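Local coordinates for DyP-type peroxidase (Thermobifida cellulosilytica, PDB 4GS1), which probably uses haem and hydrogen peroxide to oxidise dyes and other organic substrates, as dye-decolourising peroxidases do, at residues R25-M28 against A29-R32; A155-P158 against M159-A162; P199-L202 against M203-D207. All blocks are in the same frame, centred on the assembly; numbering follows the deposited sequence.

Contact 1. Residues R25-M28 against A29-R32; sequences RLDM and ARRR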
loop_
_atom_site.group_PDB
_atom_site.type_symbol
_atom_site.label_atom_id
_atom_site.label_comp_id
_atom_site.label_asym_id
_atom_site.label_seq_id
_atom_site.Cartn_x
_atom_site.Cartn_y
_atom_site.Cartn_z
ATOM N N ARG B 25 -5.401 4.513 20.841
ATOM C CA ARG B 25 -4.770 3.732 19.775
ATOM C C ARG B 25 -5.784 2.905 18.994
ATOM O O ARG B 25 -5.576 2.610 17.819
ATOM C CB ARG B 25 -3.654 2.830 20.332
ATOM C CG ARG B 25 -2.445 3.608 20.845
ATOM C CD ARG B 25 -1.304 2.715 21.330
ATOM N NE ARG B 25 -0.238 3.550 21.886
ATOM C CZ ARG B 25 0.353 3.350 23.058
ATOM N NH1 ARG B 25 0.014 2.309 23.808
ATOM N NH2 ARG B 25 1.295 4.191 23.477
ATOM N N LEU B 26 -6.886 2.535 19.645
ATOM C CA LEU B 26 -7.913 1.730 18.980
ATOM C C LEU B 26 -9.029 2.561 18.343
ATOM O O LEU B 26 -9.834 2.027 17.573
ATOM C CB LEU B 26 -8.521 0.715 19.958
ATOM C CG LEU B 26 -7.660 -0.507 20.256
ATOM C CD1 LEU B 26 -8.356 -1.418 21.250
ATOM C CD2 LEU B 26 -7.355 -1.269 18.974
ATOM N N ASP B 27 -9.070 3.854 18.655
ATOM C CA ASP B 27 -10.223 4.685 18.303
ATOM C C ASP B 27 -10.466 4.833 16.799
ATOM O O ASP B 27 -11.608 4.759 16.349
ATOM C CB ASP B 27 -10.121 6.067 18.949
ATOM C CG ASP B 27 -11.455 6.785 18.992
ATOM O OD1 ASP B 27 -12.467 6.132 19.320
ATOM O OD2 ASP B 27 -11.496 7.997 18.696
ATOM N N MET B 28 -9.409 5.053 16.021
ATOM C CA MET B 28 -9.594 5.276 14.591
ATOM C C MET B 28 -10.106 4.020 13.885
ATOM O O MET B 28 -10.897 4.103 12.946
ATOM C CB MET B 28 -8.299 5.788 13.939
ATOM C CG MET B 28 -7.937 7.230 14.305
ATOM S SD MET B 28 -9.191 8.436 13.798
ATOM C CE MET B 28 -9.007 8.385 12.014
ATOM N N ALA B 29 -9.665 2.854 14.346
ATOM C CA ALA B 29 -10.092 1.602 13.739
ATOM C C ALA B 29 -11.525 1.274 14.134
ATOM O O ALA B 29 -12.262 0.647 13.371
ATOM C CB ALA B 29 -9.159 0.471 14.145
ATOM N N ARG B 30 -11.921 1.718 15.324
ATOM C CA ARG B 30 -13.198 1.320 15.917
ATOM C C ARG B 30 -14.393 2.178 15.478
ATOM O O ARG B 30 -15.507 1.668 15.303
ATOM C CB ARG B 30 -13.072 1.333 17.450
ATOM C CG ARG B 30 -14.384 1.507 18.194
ATOM C CD ARG B 30 -14.171 1.737 19.693
ATOM N NE ARG B 30 -13.836 3.125 20.020
ATOM C CZ ARG B 30 -14.713 4.127 20.034
ATOM N NH1 ARG B 30 -15.984 3.913 19.719
ATOM N NH2 ARG B 30 -14.318 5.351 20.354
ATOM N N ARG B 31 -14.160 3.473 15.284
ATOM C CA ARG B 31 -15.253 4.430 15.096
ATOM C C ARG B 31 -15.705 4.582 13.648
ATOM O O ARG B 31 -14.948 4.278 12.721
ATOM C CB ARG B 31 -14.817 5.804 15.598
ATOM C CG ARG B 31 -13.717 6.405 14.738
ATOM C CD ARG B 31 -13.093 7.646 15.362
ATOM N NE ARG B 31 -13.744 8.878 14.922
ATOM C CZ ARG B 31 -13.548 9.453 13.737
ATOM N NH1 ARG B 31 -12.729 8.902 12.845
ATOM N NH2 ARG B 31 -14.182 10.578 13.437
ATOM N N ARG B 32 -16.928 5.081 13.465
ATOM C CA ARG B 32 -17.387 5.529 12.154
ATOM C C ARG B 32 -16.909 6.957 11.926
ATOM O O ARG B 32 -16.768 7.724 12.874
ATOM C CB ARG B 32 -18.914 5.508 12.080
ATOM C CG ARG B 32 -19.536 4.178 12.448
ATOM C CD ARG B 32 -20.384 3.628 11.313
ATOM N NE ARG B 32 -20.892 2.289 11.616
ATOM C CZ ARG B 32 -20.629 1.195 10.905
ATOM N NH1 ARG B 32 -19.870 1.263 9.817
ATOM N NH2 ARG B 32 -21.143 0.027 11.281
HETATM O O HOH W 1 -7.038 2.731 15.519
#
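R31 folds back over D27 and M28 where helix 21-30 ends, its backbone leaving helical geometry while its N still gives a hydrogen bond to D27 O (3.0 Å). R31 CB lies over the same carbonyl oxygen, 3.5 Å from D27 O. With chi1 at 68°, CG sits between the backbone N and the carbonyl carbon of R31, a turn that brings the chain back along the helix, and CG then comes within 3.1 Å of D27 O. CD lies against both oxygens, 3.4 Å from D27 O and 3.7 Å from D27 OD2. A bend at chi3 (-92°) then turns the guanidinium, whose NE stays 4.5 Å from D27 OD2: this oxygen stands off the flat of the group with no N-H aimed at it, so the attraction is at most electrostatic. At the tip, the R31 and M28 side chains lie side by side, R31 NH1 3.7 Å from M28 SD and weakly hydrogen-bonded to S104. D27 is the carboxylate of this cluster; its OD2 forms a salt bridge with R46, while the model's pairing of OD1 with R30 is too tight to be certain. On another side of the helix a water joins R25 O to A29 N. A29, whose methyl leaves room for close approach, packs on A190 of the second subunit, and L26 meets its counterpart there. A long arginine suits the helix end because its methylenes cover the last turn before its charge begins. With R46 bridged to it and the R31 charge near, D27 is likely to remain ionised.

Contact 2. Residues A155-P158 against M159-A162; sequences AEDP and MVLA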
loop_
_atom_site.group_PDB
_atom_site.type_symbol
_atom_site.label_atom_id
_atom_site.label_comp_id
_atom_site.label_asym_id
_atom_site.label_seq_id
_atom_site.Cartn_x
_atom_site.Cartn_y
_atom_site.Cartn_z
ATOM N N ALA B 155 -9.626 5.170 4.920
ATOM C CA ALA B 155 -9.991 4.295 6.031
ATOM C C ALA B 155 -8.775 3.990 6.868
ATOM O O ALA B 155 -7.651 4.161 6.409
ATOM C CB ALA B 155 -10.617 3.008 5.516
ATOM N N GLU B 156 -8.997 3.534 8.095
ATOM C CA GLU B 156 -7.895 3.200 8.995
ATOM C C GLU B 156 -7.384 1.781 8.727
ATOM O O GLU B 156 -6.390 1.354 9.311
ATOM C CB GLU B 156 -8.361 3.348 10.454
ATOM C CG GLU B 156 -7.273 3.199 11.538
ATOM C CD GLU B 156 -6.262 4.340 11.559
ATOM O OE1 GLU B 156 -6.512 5.401 10.946
ATOM O OE2 GLU B 156 -5.206 4.178 12.212
ATOM N N ASP B 157 -8.055 1.063 7.827
ATOM C CA ASP B 157 -7.668 -0.312 7.505
ATOM C C ASP B 157 -7.627 -0.515 5.991
ATOM O O ASP B 157 -8.535 -0.066 5.293
ATOM C CB ASP B 157 -8.651 -1.301 8.141
ATOM C CG ASP B 157 -8.259 -2.731 7.893
ATOM O OD1 ASP B 157 -7.477 -3.283 8.700
ATOM O OD2 ASP B 157 -8.708 -3.301 6.873
ATOM N N PRO B 158 -6.572 -1.178 5.475
ATOM C CA PRO B 158 -6.413 -1.283 4.019
ATOM C C PRO B 158 -7.415 -2.234 3.352
ATOM O O PRO B 158 -7.694 -2.072 2.165
ATOM C CB PRO B 158 -4.977 -1.819 3.863
ATOM C CG PRO B 158 -4.757 -2.624 5.131
ATOM C CD PRO B 158 -5.437 -1.792 6.199
ATOM N N MET B 159 -7.931 -3.214 4.084
ATOM C CA MET B 159 -8.925 -4.124 3.515
ATOM C C MET B 159 -10.305 -3.463 3.457
ATOM O O MET B 159 -11.031 -3.603 2.464
ATOM C CB MET B 159 -8.959 -5.438 4.303
ATOM C CG MET B 159 -9.831 -6.488 3.689
ATOM S SD MET B 159 -9.259 -6.930 2.040
ATOM C CE MET B 159 -9.580 -8.694 2.099
ATOM N N VAL B 160 -10.665 -2.732 4.506
ATOM C CA VAL B 160 -11.885 -1.930 4.456
ATOM C C VAL B 160 -11.799 -0.963 3.275
ATOM O O VAL B 160 -12.743 -0.836 2.488
ATOM C CB VAL B 160 -12.094 -1.155 5.768
ATOM C CG1 VAL B 160 -13.273 -0.175 5.641
ATOM C CG2 VAL B 160 -12.317 -2.133 6.917
ATOM N N LEU B 161 -10.650 -0.312 3.128
ATOM C CA LEU B 161 -10.447 0.631 2.031
ATOM C C LEU B 161 -10.578 -0.022 0.660
ATOM O O LEU B 161 -11.293 0.492 -0.194
ATOM C CB LEU B 161 -9.085 1.324 2.155
ATOM C CG LEU B 161 -8.698 2.270 1.017
ATOM C CD1 LEU B 161 -9.712 3.377 0.873
ATOM C CD2 LEU B 161 -7.301 2.847 1.274
ATOM N N ALA B 162 -9.895 -1.148 0.441
ATOM C CA ALA B 162 -9.930 -1.786 -0.879
ATOM C C ALA B 162 -11.338 -2.246 -1.252
ATOM O O ALA B 162 -11.738 -2.163 -2.415
ATOM C CB ALA B 162 -8.944 -2.958 -0.939
#
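D157 OD2 is gripped by two backbone N-H groups at the start of helix 158-172. M159 N reaches it at 2.9 Å from above the carboxylate plane, with a bent N-H...O angle of 132°. V160 N, 3.1 Å from the same D157 OD2, comes to the anti lone pair and makes a straighter bond of 163°. The carboxylate can do this because CG stands anti to the backbone N of D157 (chi1 -177°), which carries OD2 back to both N-H groups. Its other oxygen, OD1, accepts from T188 N of the second subunit, so the two ends of one carboxylate cap a helix and join the dimer. An aspartate suits this N-cap: it is short enough to bend back to the N-H groups, and its charge probably interacts well with the positive end of the helix dipole. P158 fits the next position, where no N-H is required and the ring already holds the backbone near helical phi. The cap opens helix 158-172 of the ferredoxin-like N-terminal half, which crosses from strand 149-155 to strand 176-185 in a split beta-alpha-beta unit, with strand 50-58 lying between those two in the sheet. Regular helix bonding begins at once, L161 N donating to D157 O at 3.0 Å and A162 N to P158 O at 2.9 Å. At the strand end, the methyl of A155 rests against the new helix, its CB 4.1 Å from V160 CG1 and equally far from L161 CB. L161 and P158 pack on F50 of strand 50-58, and P158 and A162 also meet F185 of the second subunit.

Contact 3. Residues P199-L202 against M203-D207; sequences PRNL and MGQID. With HEM (protoporphyrin IX containing Fe), chain F.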
loop_
_atom_site.group_PDB
_atom_site.type_symbol
_atom_site.label_atom_id
_atom_site.label_comp_id
_atom_site.label_asym_id
_atom_site.label_seq_id
_atom_site.Cartn_x
_atom_site.Cartn_y
_atom_site.Cartn_z
ATOM N N PRO B 199 1.952 13.294 11.947
ATOM C CA PRO B 199 2.598 12.214 11.188
ATOM C C PRO B 199 3.883 12.672 10.505
ATOM O O PRO B 199 4.055 13.871 10.271
ATOM C CB PRO B 199 1.555 11.867 10.116
ATOM C CG PRO B 199 0.242 12.376 10.668
ATOM C CD PRO B 199 0.620 13.627 11.408
ATOM N N ARG B 200 4.768 11.728 10.195
ATOM C CA ARG B 200 5.989 12.025 9.453
ATOM C C ARG B 200 5.918 11.513 8.021
ATOM O O ARG B 200 5.114 10.634 7.708
ATOM C CB ARG B 200 7.212 11.422 10.155
ATOM C CG ARG B 200 7.506 12.045 11.518
ATOM C CD ARG B 200 8.631 11.314 12.229
ATOM N NE ARG B 200 8.914 11.875 13.554
ATOM C CZ ARG B 200 9.913 12.710 13.821
ATOM N NH1 ARG B 200 10.736 13.103 12.856
ATOM N NH2 ARG B 200 10.072 13.167 15.055
ATOM N N ASN B 201 6.764 12.076 7.157
ATOM C CA ASN B 201 6.848 11.633 5.760
ATOM C C ASN B 201 8.067 10.733 5.527
ATOM O O ASN B 201 8.800 10.424 6.472
ATOM C CB ASN B 201 6.824 12.837 4.802
ATOM C CG ASN B 201 8.031 13.749 4.970
ATOM O OD1 ASN B 201 9.125 13.293 5.321
ATOM N ND2 ASN B 201 7.843 15.041 4.701
ATOM N N LEU B 202 8.286 10.293 4.286
ATOM C CA LEU B 202 9.352 9.326 4.022
ATOM C C LEU B 202 10.763 9.926 4.073
ATOM O O LEU B 202 11.758 9.186 4.061
ATOM C CB LEU B 202 9.120 8.611 2.679
ATOM C CG LEU B 202 7.894 7.696 2.655
ATOM C CD1 LEU B 202 7.695 7.122 1.260
ATOM C CD2 LEU B 202 8.053 6.573 3.657
ATOM N N MET B 203 10.853 11.250 4.140
ATOM C CA MET B 203 12.146 11.910 4.358
ATOM C C MET B 203 12.449 12.013 5.848
ATOM O O MET B 203 13.510 12.512 6.247
ATOM C CB MET B 203 12.161 13.304 3.730
ATOM C CG MET B 203 12.543 13.319 2.262
ATOM S SD MET B 203 12.308 14.953 1.545
ATOM C CE MET B 203 13.177 14.741 -0.014
ATOM N N GLY B 204 11.509 11.554 6.671
ATOM C CA GLY B 204 11.686 11.561 8.111
ATOM C C GLY B 204 11.102 12.772 8.820
ATOM O O GLY B 204 11.134 12.854 10.052
ATOM N N GLN B 205 10.550 13.711 8.057
ATOM C CA GLN B 205 10.104 14.983 8.622
ATOM C C GLN B 205 8.701 14.930 9.192
ATOM O O GLN B 205 7.799 14.371 8.581
ATOM C CB GLN B 205 10.140 16.057 7.526
ATOM C CG GLN B 205 11.510 16.189 6.879
ATOM C CD GLN B 205 11.453 16.519 5.397
ATOM O OE1 GLN B 205 10.388 16.512 4.787
ATOM N NE2 GLN B 205 12.613 16.807 4.812
ATOM N N ILE B 206 8.501 15.561 10.343
ATOM C CA ILE B 206 7.151 15.844 10.815
ATOM C C ILE B 206 6.490 16.756 9.771
ATOM O O ILE B 206 7.084 17.736 9.327
ATOM C CB ILE B 206 7.213 16.530 12.192
ATOM C CG1 ILE B 206 7.678 15.519 13.250
ATOM C CG2 ILE B 206 5.862 17.087 12.588
ATOM C CD1 ILE B 206 8.098 16.164 14.562
ATOM N N ASP B 207 5.275 16.423 9.354
ATOM C CA ASP B 207 4.688 17.076 8.187
ATOM C C ASP B 207 3.230 17.399 8.493
ATOM O O ASP B 207 2.397 16.494 8.583
ATOM C CB ASP B 207 4.822 16.123 6.977
ATOM C CG ASP B 207 4.608 16.810 5.637
ATOM O OD1 ASP B 207 3.901 17.839 5.593
ATOM O OD2 ASP B 207 5.130 16.299 4.610
HETATM C CHA HEM F . 5.778 23.092 5.567
HETATM C CHB HEM F . 7.640 19.043 3.671
HETATM C CHC HEM F . 5.822 20.189 -0.686
HETATM C CHD HEM F . 3.592 24.032 1.283
HETATM C C1A HEM F . 6.455 21.913 5.411
HETATM C C2A HEM F . 7.205 21.256 6.453
HETATM C C3A HEM F . 7.719 20.137 5.923
HETATM C C4A HEM F . 7.304 20.055 4.546
HETATM C CMA HEM F . 8.602 19.088 6.642
HETATM C CAA HEM F . 7.360 21.790 7.903
HETATM C CBA HEM F . 6.300 21.206 8.854
HETATM C CGA HEM F . 4.921 21.742 8.582
HETATM O O1A HEM F . 4.638 22.917 8.968
HETATM O O2A HEM F . 4.093 20.996 8.000
HETATM C C1B HEM F . 7.328 19.014 2.331
HETATM C C2B HEM F . 7.781 18.010 1.393
HETATM C C3B HEM F . 7.295 18.324 0.182
HETATM C C4B HEM F . 6.502 19.532 0.319
HETATM C CMB HEM F . 8.702 16.834 1.799
HETATM C CAB HEM F . 7.462 17.577 -1.166
HETATM C CBB HEM F . 7.751 16.262 -1.244
HETATM C C1C HEM F . 5.061 21.334 -0.530
HETATM C C2C HEM F . 4.332 22.037 -1.577
HETATM C C3C HEM F . 3.702 23.093 -1.023
HETATM C C4C HEM F . 4.042 23.097 0.380
HETATM C CMC HEM F . 4.278 21.572 -3.049
HETATM C CAC HEM F . 2.793 24.185 -1.652
HETATM C CBC HEM F . 2.777 24.516 -2.945
HETATM C C1D HEM F . 3.961 24.108 2.600
HETATM C C2D HEM F . 3.454 25.090 3.529
HETATM C C3D HEM F . 4.142 24.807 4.849
HETATM C C4D HEM F . 4.987 23.664 4.609
HETATM C CMD HEM F . 2.436 26.222 3.255
HETATM C CAD HEM F . 3.945 25.579 6.163
HETATM C CBD HEM F . 4.788 26.855 6.145
HETATM C CGD HEM F . 4.530 27.603 7.435
HETATM O O1D HEM F . 5.318 27.423 8.405
HETATM O O2D HEM F . 3.523 28.355 7.511
HETATM N NA HEM F . 6.522 21.165 4.248
HETATM N NB HEM F . 6.551 19.934 1.644
HETATM N NC HEM F . 4.877 22.022 0.661
HETATM N ND HEM F . 4.861 23.276 3.273
HETATM FE FE HEM F . 5.781 21.669 2.438
#
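R200 and I206 face each other in a single beta bridge, CA to CA 4.2 Å, closed by a type I turn from N201 to G204. G204 takes a positive phi of 95°, where a beta carbon would collide with M203 O and glycine avoids this. The turn is filled by N201, whose OD1 accepts M203 N (2.9 Å, an Asx turn) and Q205 N (3.1 Å) from opposite faces of the amide. Its chi1 of 64° tucks the amide inside the loop, and ND2 spends its hydrogens on Q205 OE1 at 2.9 Å, in the amide plane, and on D207 OD2 at 3.0 Å, the amide and carboxylate planes almost perpendicular. On the loop's other side the extended R200 aims NH1 at G204 O (2.8 Å) in the guanidinium plane, while I206 CG1 covers one guanidinium face from 3.6 Å. Replacing N201 with a leucine would probably strip M203 N and Q205 N of their acceptor and Q205 OE1 and D207 OD2 of their donor, leaving that carboxylate less firmly held. G204 to G208 form the GXXDG motif of this family. Q205 OE1 meets a haem methyl, CMB, at 3.4 Å, and D207 faces the pocket near R319 and a bound oxygen molecule. Four bonds on one buried amide thus tie the turn to the haem edge, where N201 probably helps to position the D207 carboxylate.

Contacts 1 and 2 are neighbours, with centres about 12 Å apart, and touch where M28 and A29 pack on E156; contact 3 lies about 23 Å from contact 1 and 22 Å from contact 2, centre to centre. Contact 2 is wholly buried, whereas contact 1 leaves arginines towards solvent and contact 3 is partly buried against the haem. The first two treat opposite helix ends: 25-32 finishes a helix with a cluster of charges, 155-162 starts one with an aspartate cap. Contact 3 holds no helix; an amide network shapes its loop, in the C-terminal family half rather than the N-terminal one of contact 2. All three also meet the second subunit.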